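Local structure of heterodimeric restriction endonuclease R.BspD6I small subunit (2P14) at residues Asn24-Phe29 with Lys36-Asn41; Gly57-Leu62 with Val91-Glu96; Lys111-Ser116 with Glu176-Ile181. The protein probably serves as the DNA-cutting catalytic subunit of a heterodimeric type IIS restriction endonuclease, working in complex with a monomeric site-specific nickase. All blocks are in the same frame, centred on the assembly; numbering follows the deposited sequence. Where two conformers were deposited one is given.

Interaction 1: residues Asn24-Phe29 with Lys36-Asn41. With GOL (glycerol), chain D.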
loop_
_atom_site.group_PDB
_atom_site.type_symbol
_atom_site.label_atom_id
_atom_site.label_comp_id
_atom_site.label_asym_id
_atom_site.label_seq_id
_atom_site.Cartn_x
_atom_site.Cartn_y
_atom_site.Cartn_z
ATOM N N ASN A 24 11.154 -2.173 -2.193
ATOM C CA ASN A 24 10.721 -3.199 -3.112
ATOM C C ASN A 24 9.312 -2.888 -3.628
ATOM O O ASN A 24 8.988 -3.145 -4.815
ATOM C CB ASN A 24 10.741 -4.571 -2.473
ATOM C CG ASN A 24 10.831 -5.657 -3.518
ATOM O OD1 ASN A 24 11.664 -5.567 -4.438
ATOM N ND2 ASN A 24 9.977 -6.672 -3.414
ATOM N N THR A 25 8.512 -2.304 -2.750
ATOM C CA THR A 25 7.156 -1.921 -3.118
ATOM C C THR A 25 7.193 -0.772 -4.166
ATOM O O THR A 25 6.457 -0.765 -5.158
ATOM C CB THR A 25 6.365 -1.565 -1.861
ATOM O OG1 THR A 25 6.385 -2.675 -0.958
ATOM C CG2 THR A 25 4.913 -1.237 -2.252
ATOM N N TYR A 26 8.041 0.223 -3.945
ATOM C CA TYR A 26 8.316 1.243 -4.955
ATOM C C TYR A 26 8.737 0.617 -6.304
ATOM O O TYR A 26 8.257 1.057 -7.356
ATOM C CB TYR A 26 9.410 2.155 -4.388
ATOM C CG TYR A 26 10.207 2.934 -5.409
ATOM C CD1 TYR A 26 9.722 4.117 -5.970
ATOM C CD2 TYR A 26 11.464 2.475 -5.800
ATOM C CE1 TYR A 26 10.481 4.837 -6.907
ATOM C CE2 TYR A 26 12.222 3.185 -6.720
ATOM C CZ TYR A 26 11.726 4.335 -7.279
ATOM O OH TYR A 26 12.533 5.010 -8.180
ATOM N N ARG A 27 9.612 -0.388 -6.280
ATOM C CA ARG A 27 9.998 -1.061 -7.539
ATOM C C ARG A 27 8.784 -1.622 -8.287
ATOM O O ARG A 27 8.745 -1.560 -9.509
ATOM C CB ARG A 27 11.014 -2.184 -7.291
ATOM C CG ARG A 27 12.370 -1.687 -6.758
ATOM C CD ARG A 27 13.472 -2.632 -7.193
ATOM N NE ARG A 27 13.324 -3.930 -6.557
ATOM C CZ ARG A 27 13.949 -5.045 -6.945
ATOM N NH1 ARG A 27 14.784 -5.052 -7.997
ATOM N NH2 ARG A 27 13.745 -6.157 -6.288
ATOM N N VAL A 28 7.806 -2.164 -7.560
ATOM C CA VAL A 28 6.583 -2.682 -8.214
ATOM C C VAL A 28 5.859 -1.566 -8.964
ATOM O O VAL A 28 5.527 -1.697 -10.165
ATOM C CB VAL A 28 5.626 -3.321 -7.188
ATOM C CG1 VAL A 28 4.278 -3.681 -7.883
ATOM C CG2 VAL A 28 6.225 -4.542 -6.600
ATOM N N PHE A 29 5.606 -0.459 -8.266
ATOM C CA PHE A 29 4.890 0.669 -8.878
ATOM C C PHE A 29 5.672 1.373 -9.995
ATOM O O PHE A 29 5.114 1.769 -11.021
ATOM C CB PHE A 29 4.406 1.655 -7.823
ATOM C CG PHE A 29 3.202 1.173 -7.108
ATOM C CD1 PHE A 29 1.921 1.401 -7.650
ATOM C CD2 PHE A 29 3.321 0.455 -5.924
ATOM C CE1 PHE A 29 0.785 0.920 -7.008
ATOM C CE2 PHE A 29 2.183 -0.024 -5.280
ATOM C CZ PHE A 29 0.915 0.225 -5.826
ATOM N N LYS A 36 1.894 9.738 -13.516
ATOM C CA LYS A 36 2.388 11.088 -13.797
ATOM C C LYS A 36 3.552 11.456 -12.885
ATOM O O LYS A 36 4.529 12.042 -13.360
ATOM C CB LYS A 36 1.292 12.160 -13.782
ATOM C CG LYS A 36 0.225 12.039 -12.725
ATOM C CD LYS A 36 -0.936 12.986 -13.009
ATOM C CE LYS A 36 -0.745 14.323 -12.333
ATOM N NZ LYS A 36 -2.010 15.095 -12.369
ATOM N N ASN A 37 3.464 11.074 -11.611
ATOM C CA ASN A 37 4.561 11.257 -10.659
ATOM C C ASN A 37 4.657 10.043 -9.750
ATOM O O ASN A 37 3.641 9.434 -9.415
ATOM C CB ASN A 37 4.317 12.473 -9.762
ATOM C CG ASN A 37 4.039 13.747 -10.526
ATOM O OD1 ASN A 37 2.976 14.363 -10.366
ATOM N ND2 ASN A 37 4.995 14.177 -11.323
ATOM N N LEU A 38 5.870 9.719 -9.335
ATOM C CA LEU A 38 6.100 8.641 -8.372
ATOM C C LEU A 38 7.160 9.153 -7.410
ATOM O O LEU A 38 8.269 9.493 -7.830
ATOM C CB LEU A 38 6.580 7.347 -9.055
ATOM C CG LEU A 38 6.916 6.147 -8.164
ATOM C CD1 LEU A 38 5.658 5.599 -7.442
ATOM C CD2 LEU A 38 7.553 5.039 -8.993
ATOM N N VAL A 39 6.818 9.240 -6.132
ATOM C CA VAL A 39 7.691 9.913 -5.145
ATOM C C VAL A 39 7.982 8.950 -3.992
ATOM O O VAL A 39 7.109 8.725 -3.138
ATOM C CB VAL A 39 7.021 11.195 -4.604
ATOM C CG1 VAL A 39 8.020 11.997 -3.753
ATOM C CG2 VAL A 39 6.526 12.054 -5.746
ATOM N N PRO A 40 9.188 8.341 -3.985
ATOM C CA PRO A 40 9.605 7.532 -2.850
ATOM C C PRO A 40 10.122 8.418 -1.731
ATOM O O PRO A 40 11.001 9.260 -1.962
ATOM C CB PRO A 40 10.731 6.666 -3.437
ATOM C CG PRO A 40 11.354 7.527 -4.506
ATOM C CD PRO A 40 10.205 8.362 -5.061
ATOM N N ASN A 41 9.544 8.270 -0.542
ATOM C CA ASN A 41 10.035 9.021 0.616
ATOM C C ASN A 41 11.161 8.279 1.336
ATOM O O ASN A 41 11.010 7.893 2.496
ATOM C CB ASN A 41 8.887 9.398 1.562
ATOM C CG ASN A 41 9.352 10.216 2.739
ATOM O OD1 ASN A 41 10.405 10.876 2.628
ATOM N ND2 ASN A 41 8.609 10.227 3.813
HETATM C C1 GOL D . 11.115 8.123 -9.039
HETATM O O1 GOL D . 12.503 7.924 -8.871
HETATM C C2 GOL D . 10.921 9.273 -10.018
HETATM O O2 GOL D . 9.771 9.047 -10.800
HETATM C C3 GOL D . 10.839 10.602 -9.251
HETATM O O3 GOL D . 9.859 11.470 -9.777
#

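Interaction 2: residues Gly57-Leu62 with Val91-Glu96. With SO4 (sulfate ion), chain C.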
loop_
_atom_site.group_PDB
_atom_site.type_symbol
_atom_site.label_atom_id
_atom_site.label_comp_id
_atom_site.label_asym_id
_atom_site.label_seq_id
_atom_site.Cartn_x
_atom_site.Cartn_y
_atom_site.Cartn_z
ATOM N N GLY A 57 6.505 12.823 8.605
ATOM C CA GLY A 57 5.163 13.312 8.328
ATOM C C GLY A 57 4.657 13.120 6.918
ATOM O O GLY A 57 3.585 13.618 6.608
ATOM N N VAL A 58 5.407 12.382 6.098
ATOM C CA VAL A 58 5.075 12.127 4.686
ATOM C C VAL A 58 4.973 10.617 4.435
ATOM O O VAL A 58 5.794 9.837 4.924
ATOM C CB VAL A 58 6.124 12.746 3.762
ATOM C CG1 VAL A 58 5.848 12.417 2.277
ATOM C CG2 VAL A 58 6.135 14.283 4.003
ATOM N N GLU A 59 3.968 10.233 3.642
ATOM C CA GLU A 59 3.786 8.828 3.239
ATOM C C GLU A 59 5.032 8.165 2.647
ATOM O O GLU A 59 5.889 8.814 2.026
ATOM C CB GLU A 59 2.624 8.726 2.235
ATOM C CG GLU A 59 2.808 9.565 0.972
ATOM C CD GLU A 59 2.323 11.042 1.100
ATOM O OE1 GLU A 59 1.998 11.502 2.228
ATOM O OE2 GLU A 59 2.299 11.726 0.044
ATOM N N ASP A 60 5.118 6.844 2.816
ATOM C CA ASP A 60 6.293 6.115 2.310
ATOM C C ASP A 60 6.515 6.263 0.804
ATOM O O ASP A 60 7.647 6.440 0.351
ATOM C CB ASP A 60 6.207 4.614 2.635
ATOM C CG ASP A 60 6.242 4.324 4.131
ATOM O OD1 ASP A 60 6.626 5.187 4.925
ATOM O OD2 ASP A 60 5.858 3.201 4.530
ATOM N N ILE A 61 5.427 6.193 0.033
ATOM C CA ILE A 61 5.470 6.295 -1.431
ATOM C C ILE A 61 4.188 6.977 -1.860
ATOM O O ILE A 61 3.128 6.693 -1.311
ATOM C CB ILE A 61 5.535 4.912 -2.142
ATOM C CG1 ILE A 61 6.692 4.076 -1.594
ATOM C CG2 ILE A 61 5.693 5.061 -3.660
ATOM C CD1 ILE A 61 6.452 2.565 -1.755
ATOM N N LEU A 62 4.309 7.894 -2.812
ATOM C CA LEU A 62 3.116 8.471 -3.446
ATOM C C LEU A 62 3.196 8.158 -4.925
ATOM O O LEU A 62 4.234 8.381 -5.546
ATOM C CB LEU A 62 3.062 9.996 -3.270
ATOM C CG LEU A 62 1.986 10.742 -4.052
ATOM C CD1 LEU A 62 0.563 10.377 -3.513
ATOM C CD2 LEU A 62 2.291 12.262 -3.963
ATOM N N VAL A 91 -3.520 7.370 8.647
ATOM C CA VAL A 91 -4.709 8.196 8.450
ATOM C C VAL A 91 -4.322 9.660 8.239
ATOM O O VAL A 91 -4.881 10.341 7.365
ATOM C CB VAL A 91 -5.705 8.007 9.617
ATOM C CG1 VAL A 91 -6.836 9.064 9.542
ATOM C CG2 VAL A 91 -6.286 6.578 9.556
ATOM N N ARG A 92 -3.388 10.139 9.056
ATOM C CA ARG A 92 -2.944 11.527 8.961
ATOM C C ARG A 92 -2.379 11.844 7.573
ATOM O O ARG A 92 -2.638 12.916 7.006
ATOM C CB ARG A 92 -1.891 11.848 10.039
ATOM C CG ARG A 92 -1.408 13.300 10.047
ATOM C CD ARG A 92 -0.468 13.572 11.230
ATOM N NE ARG A 92 0.849 12.945 11.090
ATOM C CZ ARG A 92 1.239 11.849 11.747
ATOM N NH1 ARG A 92 0.420 11.246 12.600
ATOM N NH2 ARG A 92 2.448 11.354 11.561
ATOM N N HIS A 93 -1.560 10.957 7.019
ATOM C CA HIS A 93 -0.998 11.284 5.721
ATOM C C HIS A 93 -2.087 11.431 4.665
ATOM O O HIS A 93 -2.018 12.312 3.804
ATOM C CB HIS A 93 -0.002 10.222 5.244
ATOM C CG HIS A 93 1.182 10.056 6.135
ATOM N ND1 HIS A 93 1.920 8.890 6.139
ATOM C CD2 HIS A 93 1.749 10.879 7.052
ATOM C CE1 HIS A 93 2.911 9.012 7.009
ATOM N NE2 HIS A 93 2.827 10.204 7.578
ATOM N N LEU A 94 -3.075 10.542 4.735
ATOM C CA LEU A 94 -4.153 10.593 3.759
ATOM C C LEU A 94 -4.984 11.856 3.931
ATOM O O LEU A 94 -5.351 12.473 2.944
ATOM C CB LEU A 94 -5.029 9.343 3.857
ATOM C CG LEU A 94 -6.117 9.195 2.756
ATOM C CD1 LEU A 94 -5.574 9.313 1.346
ATOM C CD2 LEU A 94 -6.771 7.860 2.924
ATOM N N GLN A 95 -5.297 12.181 5.178
ATOM C CA GLN A 95 -6.071 13.398 5.464
ATOM C C GLN A 95 -5.363 14.600 4.879
ATOM O O GLN A 95 -5.961 15.452 4.211
ATOM C CB GLN A 95 -6.216 13.594 6.975
ATOM C CG GLN A 95 -7.213 12.694 7.648
ATOM C CD GLN A 95 -7.234 12.887 9.163
ATOM O OE1 GLN A 95 -6.247 13.323 9.771
ATOM N NE2 GLN A 95 -8.349 12.526 9.778
ATOM N N GLU A 96 -4.062 14.667 5.116
ATOM C CA GLU A 96 -3.280 15.785 4.607
ATOM C C GLU A 96 -3.311 15.871 3.090
ATOM O O GLU A 96 -3.502 16.943 2.505
ATOM C CB GLU A 96 -1.851 15.689 5.132
ATOM C CG GLU A 96 -1.788 16.055 6.609
ATOM C CD GLU A 96 -2.019 17.547 6.874
ATOM O OE1 GLU A 96 -1.711 18.378 5.990
ATOM O OE2 GLU A 96 -2.490 17.880 7.989
HETATM S S SO4 C . 5.418 9.745 10.082
HETATM O O1 SO4 C . 4.367 10.740 9.822
HETATM O O2 SO4 C . 5.146 9.122 11.386
HETATM O O3 SO4 C . 6.725 10.412 10.081
HETATM O O4 SO4 C . 5.371 8.733 9.023
HETATM O O HOH W 1 1.492 14.078 8.478
HETATM O O HOH W 2 0.360 13.495 3.068
#

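Interaction 3: residues Lys111-Ser116 with Glu176-Ile181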
loop_
_atom_site.group_PDB
_atom_site.type_symbol
_atom_site.label_atom_id
_atom_site.label_comp_id
_atom_site.label_asym_id
_atom_site.label_seq_id
_atom_site.Cartn_x
_atom_site.Cartn_y
_atom_site.Cartn_z
ATOM N N LYS A 111 2.744 -7.674 6.369
ATOM C CA LYS A 111 2.851 -9.155 6.300
ATOM C C LYS A 111 1.526 -9.811 6.654
ATOM O O LYS A 111 1.114 -10.824 6.076
ATOM C CB LYS A 111 3.927 -9.666 7.262
ATOM C CG LYS A 111 5.330 -9.268 6.836
ATOM C CD LYS A 111 6.366 -10.132 7.539
ATOM C CE LYS A 111 6.333 -9.967 9.045
ATOM N NZ LYS A 111 7.386 -10.814 9.683
ATOM N N SER A 112 0.860 -9.195 7.625
ATOM C CA SER A 112 -0.454 -9.639 8.051
ATOM C C SER A 112 -1.162 -8.411 8.571
ATOM O O SER A 112 -0.526 -7.492 9.083
ATOM C CB SER A 112 -0.336 -10.707 9.133
ATOM O OG SER A 112 0.442 -10.223 10.204
ATOM N N ILE A 113 -2.491 -8.388 8.408
ATOM C CA ILE A 113 -3.267 -7.194 8.779
ATOM C C ILE A 113 -3.929 -7.432 10.128
ATOM O O ILE A 113 -4.705 -8.396 10.285
ATOM C CB ILE A 113 -4.345 -6.847 7.704
ATOM C CG1 ILE A 113 -3.694 -6.715 6.322
ATOM C CG2 ILE A 113 -5.116 -5.564 8.120
ATOM C CD1 ILE A 113 -2.563 -5.667 6.275
ATOM N N ASP A 114 -3.613 -6.576 11.095
ATOM C CA ASP A 114 -4.161 -6.728 12.444
ATOM C C ASP A 114 -5.603 -6.206 12.470
ATOM O O ASP A 114 -5.915 -5.180 11.867
ATOM C CB ASP A 114 -3.271 -5.976 13.424
ATOM C CG ASP A 114 -3.859 -5.901 14.806
ATOM O OD1 ASP A 114 -3.807 -6.929 15.497
ATOM O OD2 ASP A 114 -4.367 -4.817 15.170
ATOM N N LEU A 115 -6.480 -6.914 13.185
ATOM C CA LEU A 115 -7.887 -6.533 13.224
ATOM C C LEU A 115 -8.112 -5.155 13.877
ATOM O O LEU A 115 -8.926 -4.384 13.403
ATOM C CB LEU A 115 -8.677 -7.622 13.929
ATOM C CG LEU A 115 -10.127 -7.829 13.548
ATOM C CD1 LEU A 115 -10.318 -8.147 12.060
ATOM C CD2 LEU A 115 -10.617 -8.980 14.431
ATOM N N SER A 116 -7.378 -4.819 14.949
ATOM C CA SER A 116 -7.527 -3.498 15.555
ATOM C C SER A 116 -7.090 -2.389 14.601
ATOM O O SER A 116 -7.708 -1.347 14.544
ATOM C CB SER A 116 -6.762 -3.392 16.871
ATOM O OG SER A 116 -7.223 -4.368 17.775
ATOM N N GLU A 176 -15.428 -9.218 8.475
ATOM C CA GLU A 176 -16.030 -9.461 7.172
ATOM C C GLU A 176 -15.215 -8.805 6.045
ATOM O O GLU A 176 -15.061 -9.365 4.958
ATOM C CB GLU A 176 -17.475 -8.948 7.165
ATOM C CG GLU A 176 -18.139 -9.022 5.784
ATOM C CD GLU A 176 -19.628 -8.685 5.767
ATOM O OE1 GLU A 176 -20.208 -8.336 6.826
ATOM O OE2 GLU A 176 -20.224 -8.800 4.665
ATOM N N TRP A 177 -14.707 -7.606 6.315
ATOM C CA TRP A 177 -13.965 -6.883 5.319
ATOM C C TRP A 177 -12.696 -7.630 4.967
ATOM O O TRP A 177 -12.373 -7.816 3.772
ATOM C CB TRP A 177 -13.587 -5.501 5.893
ATOM C CG TRP A 177 -12.840 -4.566 4.960
ATOM C CD1 TRP A 177 -12.870 -4.558 3.576
ATOM C CD2 TRP A 177 -12.006 -3.479 5.351
ATOM N NE1 TRP A 177 -12.117 -3.515 3.098
ATOM C CE2 TRP A 177 -11.572 -2.839 4.168
ATOM C CE3 TRP A 177 -11.580 -2.975 6.605
ATOM C CZ2 TRP A 177 -10.736 -1.711 4.188
ATOM C CZ3 TRP A 177 -10.753 -1.858 6.622
ATOM C CH2 TRP A 177 -10.337 -1.245 5.432
ATOM N N LEU A 178 -11.922 -8.006 5.988
ATOM C CA LEU A 178 -10.669 -8.681 5.699
ATOM C C LEU A 178 -10.907 -10.046 5.015
ATOM O O LEU A 178 -10.129 -10.472 4.144
ATOM C CB LEU A 178 -9.811 -8.838 6.948
ATOM C CG LEU A 178 -9.295 -7.569 7.638
ATOM C CD1 LEU A 178 -8.355 -7.955 8.820
ATOM C CD2 LEU A 178 -8.610 -6.579 6.639
ATOM N N THR A 179 -11.977 -10.733 5.409
ATOM C CA THR A 179 -12.374 -11.967 4.719
ATOM C C THR A 179 -12.660 -11.731 3.241
ATOM O O THR A 179 -12.215 -12.484 2.386
ATOM C CB THR A 179 -13.595 -12.610 5.400
ATOM O OG1 THR A 179 -13.247 -12.900 6.773
ATOM C CG2 THR A 179 -14.015 -13.914 4.669
ATOM N N PHE A 180 -13.330 -10.628 2.947
ATOM C CA PHE A 180 -13.653 -10.328 1.559
ATOM C C PHE A 180 -12.395 -10.117 0.729
ATOM O O PHE A 180 -12.290 -10.568 -0.415
ATOM C CB PHE A 180 -14.552 -9.094 1.477
ATOM C CG PHE A 180 -14.833 -8.666 0.083
ATOM C CD1 PHE A 180 -15.871 -9.266 -0.634
ATOM C CD2 PHE A 180 -14.064 -7.662 -0.537
ATOM C CE1 PHE A 180 -16.120 -8.900 -1.941
ATOM C CE2 PHE A 180 -14.330 -7.279 -1.838
ATOM C CZ PHE A 180 -15.363 -7.894 -2.543
ATOM N N ILE A 181 -11.434 -9.391 1.294
ATOM C CA ILE A 181 -10.199 -9.124 0.556
ATOM C C ILE A 181 -9.451 -10.408 0.252
ATOM O O ILE A 181 -9.054 -10.665 -0.906
ATOM C CB ILE A 181 -9.336 -8.125 1.338
ATOM C CG1 ILE A 181 -10.052 -6.787 1.428
ATOM C CG2 ILE A 181 -7.977 -7.935 0.654
ATOM C CD1 ILE A 181 -9.334 -5.743 2.316
#

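Interaction 1: residues Asn24-Phe29 with Lys36-Asn41
Tyr26 sets the CD1-CE1 side of its ring against Leu38 and Pro40, and this small apolar cluster joins helix 17-32 to strand 37-40. Its first torsion (chi1 158°) turns CG away from the backbone N and swings the ring out toward the strand, which leaves CD1 and CE1 to do the touching. Tyr26 CE1 lies 3.6 Å from Leu38 CD2 and 3.7 Å from Pro40 CG; Tyr26 CD1 is 3.7 Å from Pro40 CB. Both partners meet the ring obliquely. Leu38 divides its branches: with CG anti to its own N (chi1 178°), CD2 takes Tyr26, while Leu38 CD1 comes within 4.2 Å of Phe29 CB, further along the same helix. Beyond CB, the Phe29 ring leaves the strand and packs on Ile70 and Ile72 of strand 69-75.

At the end of the tyrosine ring, Tyr26 OH and glycerol O1 share a hydrogen bond of 3.0 Å. The glycerol, probably from the crystallisation liquor, has its C1 at the ring edge and makes a weak bond from O2 to Leu38 O. Elsewhere on the helix, Arg27 holds Asn24 side-on: NH2 and NE both donate to OD1, with Arg27 NH2 2.8 Å from Asn24 OD1 and the oxygen in the guanidinium plane.

Helix and strand run antiparallel, axes 9.8 Å apart, and Lys36 and Asn37 together face Glu64 in a classic beta bulge. This is a helix packed on one face of the mixed sheet, here over its outermost strand 37-40, in a PDDEXK-clan nuclease core.

Interaction 2: residues Gly57-Leu62 with Val91-Glu96
His93 points from helix 80-98 into the loop before strand 61-64 and slides its ring under the backbone of that loop. CG stands anti to the carbonyl carbon (chi1 -62°), which sends the ring to the loop. The packing is by van der Waals contact: Val58 C and Glu59 N sit over one ring face, toward its rim, and Glu59 CA is 3.4 Å from His93 ND1. His93 CD2 comes within 3.3 Å of Gly57 O.

Three groups hold a sulfate, probably from the crystallisation liquor. His93 NE2 gives sulfate O1 a bond of 2.8 Å, and Gly57 N reaches sulfate O3 at 2.8 Å along a nearly straight line (171°). Arg92, its chain bent at chi3, brings NH2 to O1 as well, though this bond is weak.

Water links the segments twice. One molecule donates to Gly57 O and accepts from Arg92 NE; the other donates to Glu59 OE1 and to His93 O.

Glu73 holds the histidine from outside the two segments: its OE2 is hydrogen-bonded to His93 ND1, and its OE1 accepts from Asp60 N. Asp60, just before strand 61-64, and Glu73 on the neighbouring antiparallel strand 69-75 are consistent with the acidic positions of the PD-(D/E)XK nuclease core, and the sulfate lies beside that probable site.

Interaction 3: residues Lys111-Ser116 with Glu176-Ile181
Leu178 of the C-terminal helix 174-184 leans on Ile113 and Leu115, where a beta-alpha-beta crossover begins: strand 104-110 passes through helix 115-121 to its parallel neighbour, strand 130-134. The side chains meet through apolar groups, and the contact lies at the surface.

Starting at CB, the leucine side chain heads toward 111-116. CG sits anti to the carbonyl carbon (chi1 -64°), which carries the fork out to the loop, and the two methyls make the contact. Leu178 CD2 meets Ile113 CG2 at 3.9 Å. Leu178 CD1, anti to CA (chi2 -176°), lies 4.1 Å from that same Ile113 CG2 and 4.0 Å from the carbonyl oxygen, Ile113 O, so the leucine spans the beta-branched side chain and its backbone. Leu178 also touches Pro132 and Ala118, and Ile113 shares the proline with it.

Ile113 offers its CG2 branch to the leucine, while the rest of its side chain leads away. Gln82 holds the backbone here, taking Ser112 O through NE2 and Asp114 N through OE1. Asp114 then stands at the N-cap of helix 115-121, its OD2 accepting from Phe117 N. One residue further on, Leu115 starts off to the side, but its end comes round toward the C-terminal helix. Leu115 CD1 closes the contact at 3.8 Å from Leu178 CD1.

Interactions 1 and 2 are adjacent, with centres about 14 Å apart, and meet at the sheet: Val39 N lies 2.8 Å from Leu62 O, and Asn41 N 2.8 Å from Asp60 O. Both are probable hydrogen bonds, the first between strands 37-40 and 61-64, the second just past the end of one and before the start of the other. Ile61 also packs on Tyr26, so the helix of interaction 1 lies against the strand that follows Asp60, one of the probable acidic positions beside interaction 2. Interaction 3 touches neither, its centre about 24 Å from that of interaction 1 and about 21 Å from that of interaction 2. It lies across the chain's centre from interaction 1, toward the sheet's other outermost strand, 130-134.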